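Local structure of kcn28 (Kitasatospora, 6J31) at residues G338-R342 / A356-L360; M78-D83 / H157-F161. The protein is a two-domain protein of the GT-B clan, related to erythromycin biosynthesis protein CIII, that binds a peptide and the ligand BG9. Residues are numbered along the deposited sequence.

Contact 1. Residues G338-R342 / A356-L360; sequences GIARR and AVVEL
One salt bridge ties this strand to its helix: R341 NH2 donates to E359 OE1 at 3.3 Å, with an N-H...O angle of 172°, and the carboxylate oxygen lies at the edge of the guanidinium, near its plane. R341 reaches it with chi1 m, chi2 near -113° and chi3 t; E359 answers with chi1 m and chi2 t from the exposed side of the helix. The aliphatic part of the arginine does the next share of the work. R341 CG sits 3.6 Å from L360 CD1, a methyl that also lies over one face of the guanidinium, and R341 CB is 4.0 Å from A356 CB. Farther in, L360 CD2 comes within 4.2 Å of A340 CA.

Build 340-342 as an extended strand and 356-360 as regular alpha-helix, L360 N bonding to A356 O at 3.0 Å. The two axes run nearly antiparallel, at 162°, and approach to 9.3 Å; the CA pairs R341-A356 (6.4 Å) and A340-L360 (7.3 Å) set the register. G338, at phi 73°, ends the preceding helix 327-336 in a Schellman motif before the chain enters the strand. R341 alone of the strand points its CB toward the helix; A340 and R342 turn away, and both touch helix 327-336. Strand 340-342 borders the parallel sheet, hydrogen-bonding through R341 to M318 and V320, and A356 and L360 also pack on V319. As in Rossmann-like domains, A356 and L360 cover the face of the sheet at its border strand; apolar carbons, with the R341 stem, make the buried contact, and one exposed ion pair is added.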
loop_
_atom_site.group_PDB
_atom_site.type_symbol
_atom_site.label_atom_id
_atom_site.label_comp_id
_atom_site.label_asym_id
_atom_site.label_seq_id
_atom_site.Cartn_x
_atom_site.Cartn_y
_atom_site.Cartn_z
ATOM N N GLY A 338 5.838 16.671 10.783
ATOM C CA GLY A 338 5.333 18.027 10.888
ATOM C C GLY A 338 4.549 18.502 9.687
ATOM O O GLY A 338 4.574 19.697 9.374
ATOM N N ILE A 339 3.860 17.596 8.992
ATOM C CA ILE A 339 3.099 17.955 7.802
ATOM C C ILE A 339 1.673 17.431 7.903
ATOM O O ILE A 339 0.951 17.384 6.901
ATOM C CB ILE A 339 3.771 17.420 6.524
ATOM C CG1 ILE A 339 3.933 15.907 6.613
ATOM C CG2 ILE A 339 5.112 18.099 6.279
ATOM C CD1 ILE A 339 3.749 15.218 5.298
ATOM N N ALA A 340 1.252 17.020 9.097
ATOM C CA ALA A 340 -0.035 16.355 9.220
ATOM C C ALA A 340 -0.609 16.554 10.615
ATOM O O ALA A 340 0.101 16.897 11.562
ATOM C CB ALA A 340 0.083 14.860 8.903
ATOM N N ARG A 341 -1.917 16.323 10.724
ATOM C CA ARG A 341 -2.635 16.329 11.989
ATOM C C ARG A 341 -3.434 15.036 12.064
ATOM O O ARG A 341 -4.019 14.608 11.064
ATOM C CB ARG A 341 -3.588 17.529 12.077
ATOM C CG ARG A 341 -2.937 18.890 12.332
ATOM C CD ARG A 341 -3.271 19.489 13.688
ATOM N NE ARG A 341 -3.119 20.945 13.677
ATOM C CZ ARG A 341 -1.976 21.600 13.486
ATOM N NH1 ARG A 341 -0.844 20.940 13.281
ATOM N NH2 ARG A 341 -1.973 22.927 13.493
ATOM N N ARG A 342 -3.449 14.402 13.232
ATOM C CA ARG A 342 -4.191 13.161 13.419
ATOM C C ARG A 342 -5.517 13.428 14.127
ATOM O O ARG A 342 -5.575 14.206 15.083
ATOM C CB ARG A 342 -3.356 12.150 14.210
ATOM C CG ARG A 342 -4.024 10.803 14.430
ATOM C CD ARG A 342 -3.056 9.823 15.073
ATOM N NE ARG A 342 -3.679 8.533 15.354
ATOM C CZ ARG A 342 -3.008 7.431 15.681
ATOM N NH1 ARG A 342 -1.685 7.459 15.772
ATOM N NH2 ARG A 342 -3.660 6.300 15.919
ATOM N N ALA A 356 -7.820 21.954 12.204
ATOM C CA ALA A 356 -6.734 21.264 11.519
ATOM C C ALA A 356 -6.666 21.665 10.050
ATOM O O ALA A 356 -5.577 21.877 9.508
ATOM C CB ALA A 356 -6.903 19.753 11.655
ATOM N N VAL A 357 -7.822 21.784 9.394
ATOM C CA VAL A 357 -7.843 22.106 7.969
ATOM C C VAL A 357 -7.287 23.505 7.721
ATOM O O VAL A 357 -6.404 23.698 6.878
ATOM C CB VAL A 357 -9.269 21.952 7.411
ATOM C CG1 VAL A 357 -9.396 22.645 6.067
ATOM C CG2 VAL A 357 -9.630 20.484 7.300
ATOM N N VAL A 358 -7.799 24.504 8.444
ATOM C CA VAL A 358 -7.415 25.884 8.158
ATOM C C VAL A 358 -5.978 26.156 8.601
ATOM O O VAL A 358 -5.231 26.872 7.922
ATOM C CB VAL A 358 -8.420 26.867 8.793
ATOM C CG1 VAL A 358 -8.420 26.765 10.316
ATOM C CG2 VAL A 358 -8.130 28.290 8.339
ATOM N N GLU A 359 -5.573 25.610 9.750
ATOM C CA GLU A 359 -4.220 25.839 10.248
ATOM C C GLU A 359 -3.182 25.168 9.355
ATOM O O GLU A 359 -2.155 25.768 9.021
ATOM C CB GLU A 359 -4.105 25.341 11.686
ATOM C CG GLU A 359 -4.601 26.338 12.716
ATOM C CD GLU A 359 -5.159 25.665 13.956
ATOM O OE1 GLU A 359 -4.685 24.559 14.298
ATOM O OE2 GLU A 359 -6.070 26.244 14.586
ATOM N N LEU A 360 -3.433 23.916 8.966
ATOM C CA LEU A 360 -2.486 23.190 8.125
ATOM C C LEU A 360 -2.268 23.891 6.790
ATOM O O LEU A 360 -1.133 23.982 6.305
ATOM C CB LEU A 360 -2.981 21.762 7.903
ATOM C CG LEU A 360 -2.037 20.614 8.238
ATOM C CD1 LEU A 360 -1.475 20.790 9.628
ATOM C CD2 LEU A 360 -2.786 19.309 8.140
#

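Contact 2. Residues M78-D83 / H157-F161; sequences MDVFLD and HYRRF
Two alpha-helical segments, 78-83 and 157-161, run side by side in the same direction, 13° apart, with 10.7 Å between their axes; D79 faces H157 (CA-CA 6.7 Å) and L82 faces F161 (6.9 Å). H157 points its CB toward the other helix, and with chi1 t and chi2 90° its ND1 donates to OD1 of D79 (chi1 m) at 3.0 Å. M78, chi1 m, chi2 t and chi3 near -103°, covers one face of that ring: its CB makes a CH-pi contact 3.8 Å from the H157 centroid, and its SD a sulfur-aromatic one at 4.6 Å. L82 (chi1 t, chi2 p) wedges between the helices. Its CD1 stands over the ring of F161 (chi1 t), 4.0 Å from the centroid, while CD2 lies over the R160 guanidinium, 3.4 Å from R160 NE. R160 stretches out with chi1 and chi2 t, then bends at chi3 p, bringing NH1 and NH2 to D83 OD1 at 2.9 and 2.8 Å; D83 holds chi1 m. R160 NH2 also makes a weak hydrogen bond to D79 O (3.4 Å) and a long salt bridge to D79 OD1 (3.9 Å). Y158 OH bonds the backbone of the bound peptide. M78, F81 and F161 pack on that peptide too, and F81 touches BG9, so this parallel helix pair, joined by a salt-bridge network, forms part of the wall of a ligand-binding site.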
loop_
_atom_site.group_PDB
_atom_site.type_symbol
_atom_site.label_atom_id
_atom_site.label_comp_id
_atom_site.label_asym_id
_atom_site.label_seq_id
_atom_site.Cartn_x
_atom_site.Cartn_y
_atom_site.Cartn_z
ATOM N N MET A 78 -6.153 -15.016 9.756
ATOM C CA MET A 78 -4.907 -15.740 9.519
ATOM C C MET A 78 -5.156 -17.058 8.800
ATOM O O MET A 78 -4.326 -17.501 7.996
ATOM C CB MET A 78 -4.165 -15.980 10.831
ATOM C CG MET A 78 -3.796 -14.714 11.565
ATOM S SD MET A 78 -2.876 -15.067 13.066
ATOM C CE MET A 78 -4.161 -14.834 14.276
ATOM N N ASP A 79 -6.273 -17.720 9.103
ATOM C CA ASP A 79 -6.583 -18.978 8.438
ATOM C C ASP A 79 -6.887 -18.760 6.961
ATOM O O ASP A 79 -6.565 -19.611 6.125
ATOM C CB ASP A 79 -7.743 -19.671 9.148
ATOM C CG ASP A 79 -7.318 -20.324 10.448
ATOM O OD1 ASP A 79 -6.137 -20.721 10.553
ATOM O OD2 ASP A 79 -8.161 -20.440 11.363
ATOM N N VAL A 80 -7.524 -17.636 6.622
ATOM C CA VAL A 80 -7.778 -17.324 5.218
ATOM C C VAL A 80 -6.464 -17.136 4.467
ATOM O O VAL A 80 -6.297 -17.626 3.343
ATOM C CB VAL A 80 -8.686 -16.087 5.103
ATOM C CG1 VAL A 80 -8.652 -15.524 3.688
ATOM C CG2 VAL A 80 -10.104 -16.445 5.505
ATOM N N PHE A 81 -5.510 -16.426 5.076
ATOM C CA PHE A 81 -4.212 -16.230 4.437
ATOM C C PHE A 81 -3.478 -17.553 4.258
ATOM O O PHE A 81 -2.907 -17.815 3.192
ATOM C CB PHE A 81 -3.374 -15.246 5.253
ATOM C CG PHE A 81 -3.739 -13.809 5.023
ATOM C CD1 PHE A 81 -3.627 -13.245 3.764
ATOM C CD2 PHE A 81 -4.213 -13.023 6.061
ATOM C CE1 PHE A 81 -3.968 -11.923 3.546
ATOM C CE2 PHE A 81 -4.561 -11.705 5.844
ATOM C CZ PHE A 81 -4.437 -11.153 4.587
ATOM N N LEU A 82 -3.496 -18.409 5.282
ATOM C CA LEU A 82 -2.849 -19.710 5.159
ATOM C C LEU A 82 -3.532 -20.560 4.095
ATOM O O LEU A 82 -2.867 -21.307 3.367
ATOM C CB LEU A 82 -2.849 -20.421 6.513
ATOM C CG LEU A 82 -2.072 -21.739 6.613
ATOM C CD1 LEU A 82 -0.644 -21.571 6.133
ATOM C CD2 LEU A 82 -2.080 -22.235 8.043
ATOM N N ASP A 83 -4.858 -20.449 3.978
ATOM C CA ASP A 83 -5.564 -21.132 2.899
ATOM C C ASP A 83 -5.078 -20.650 1.542
ATOM O O ASP A 83 -4.894 -21.450 0.618
ATOM C CB ASP A 83 -7.072 -20.918 3.020
ATOM C CG ASP A 83 -7.694 -21.709 4.155
ATOM O OD1 ASP A 83 -7.012 -22.579 4.746
ATOM O OD2 ASP A 83 -8.887 -21.473 4.436
ATOM N N HIS A 157 -3.532 -23.131 14.226
ATOM C CA HIS A 157 -3.117 -22.392 13.039
ATOM C C HIS A 157 -1.611 -22.481 12.830
ATOM O O HIS A 157 -1.141 -22.790 11.730
ATOM C CB HIS A 157 -3.561 -20.935 13.151
ATOM C CG HIS A 157 -2.868 -20.023 12.189
ATOM N ND1 HIS A 157 -3.354 -19.761 10.926
ATOM C CD2 HIS A 157 -1.716 -19.320 12.304
ATOM C CE1 HIS A 157 -2.529 -18.935 10.304
ATOM N NE2 HIS A 157 -1.528 -18.654 11.118
ATOM N N TYR A 158 -0.834 -22.198 13.878
ATOM C CA TYR A 158 0.620 -22.237 13.748
ATOM C C TYR A 158 1.126 -23.646 13.467
ATOM O O TYR A 158 2.169 -23.813 12.825
ATOM C CB TYR A 158 1.270 -21.662 15.004
ATOM C CG TYR A 158 1.244 -20.153 15.028
ATOM C CD1 TYR A 158 2.167 -19.415 14.301
ATOM C CD2 TYR A 158 0.283 -19.465 15.757
ATOM C CE1 TYR A 158 2.144 -18.038 14.307
ATOM C CE2 TYR A 158 0.252 -18.084 15.771
ATOM C CZ TYR A 158 1.188 -17.377 15.043
ATOM O OH TYR A 158 1.175 -16.002 15.044
ATOM N N ARG A 159 0.421 -24.668 13.947
ATOM C CA ARG A 159 0.801 -26.035 13.612
ATOM C C ARG A 159 0.565 -26.327 12.134
ATOM O O ARG A 159 1.386 -26.989 11.490
ATOM C CB ARG A 159 0.039 -27.017 14.491
ATOM C CG ARG A 159 0.619 -27.162 15.871
ATOM C CD ARG A 159 -0.191 -28.130 16.699
ATOM N NE ARG A 159 0.435 -28.368 17.990
ATOM C CZ ARG A 159 1.468 -29.185 18.165
ATOM N NH1 ARG A 159 1.982 -29.838 17.128
ATOM N NH2 ARG A 159 1.998 -29.346 19.370
ATOM N N ARG A 160 -0.561 -25.865 11.588
ATOM C CA ARG A 160 -0.830 -26.079 10.171
ATOM C C ARG A 160 0.177 -25.329 9.313
ATOM O O ARG A 160 0.609 -25.827 8.265
ATOM C CB ARG A 160 -2.256 -25.645 9.839
ATOM C CG ARG A 160 -2.692 -25.960 8.426
ATOM C CD ARG A 160 -4.195 -25.850 8.283
ATOM N NE ARG A 160 -4.649 -24.465 8.231
ATOM C CZ ARG A 160 -5.214 -23.904 7.168
ATOM N NH1 ARG A 160 -5.366 -24.602 6.051
ATOM N NH2 ARG A 160 -5.608 -22.636 7.213
ATOM N N PHE A 161 0.556 -24.124 9.740
ATOM C CA PHE A 161 1.550 -23.345 9.014
ATOM C C PHE A 161 2.887 -24.083 8.969
ATOM O O PHE A 161 3.500 -24.215 7.903
ATOM C CB PHE A 161 1.680 -21.969 9.677
ATOM C CG PHE A 161 2.120 -20.874 8.746
ATOM C CD1 PHE A 161 3.032 -21.117 7.736
ATOM C CD2 PHE A 161 1.589 -19.598 8.873
ATOM C CE1 PHE A 161 3.426 -20.108 6.880
ATOM C CE2 PHE A 161 1.976 -18.582 8.018
ATOM C CZ PHE A 161 2.896 -18.837 7.018
#

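How the contacts relate
Contact 2 comes first along the chain and closes before contact 1 opens; their centres are 41 Å apart, on opposite sides of the chain's centre, with nearest atoms about 21 Å from each other. They share no helix, strand or sheet. Contact 2 pairs helices 74-96 and 152-167, which belong to the half built on the seven-stranded parallel sheet; contact 1 joins strand 340-342, at the border of the six-stranded sheet, to helix 350-362 in the other half. Two such halves are the signature of the GT-B fold. BG9 touches both halves, through F81 and N325 among others; contact 2, which holds F81, lies beside the bound ligands, whereas contact 1 belongs to the C-terminal framework.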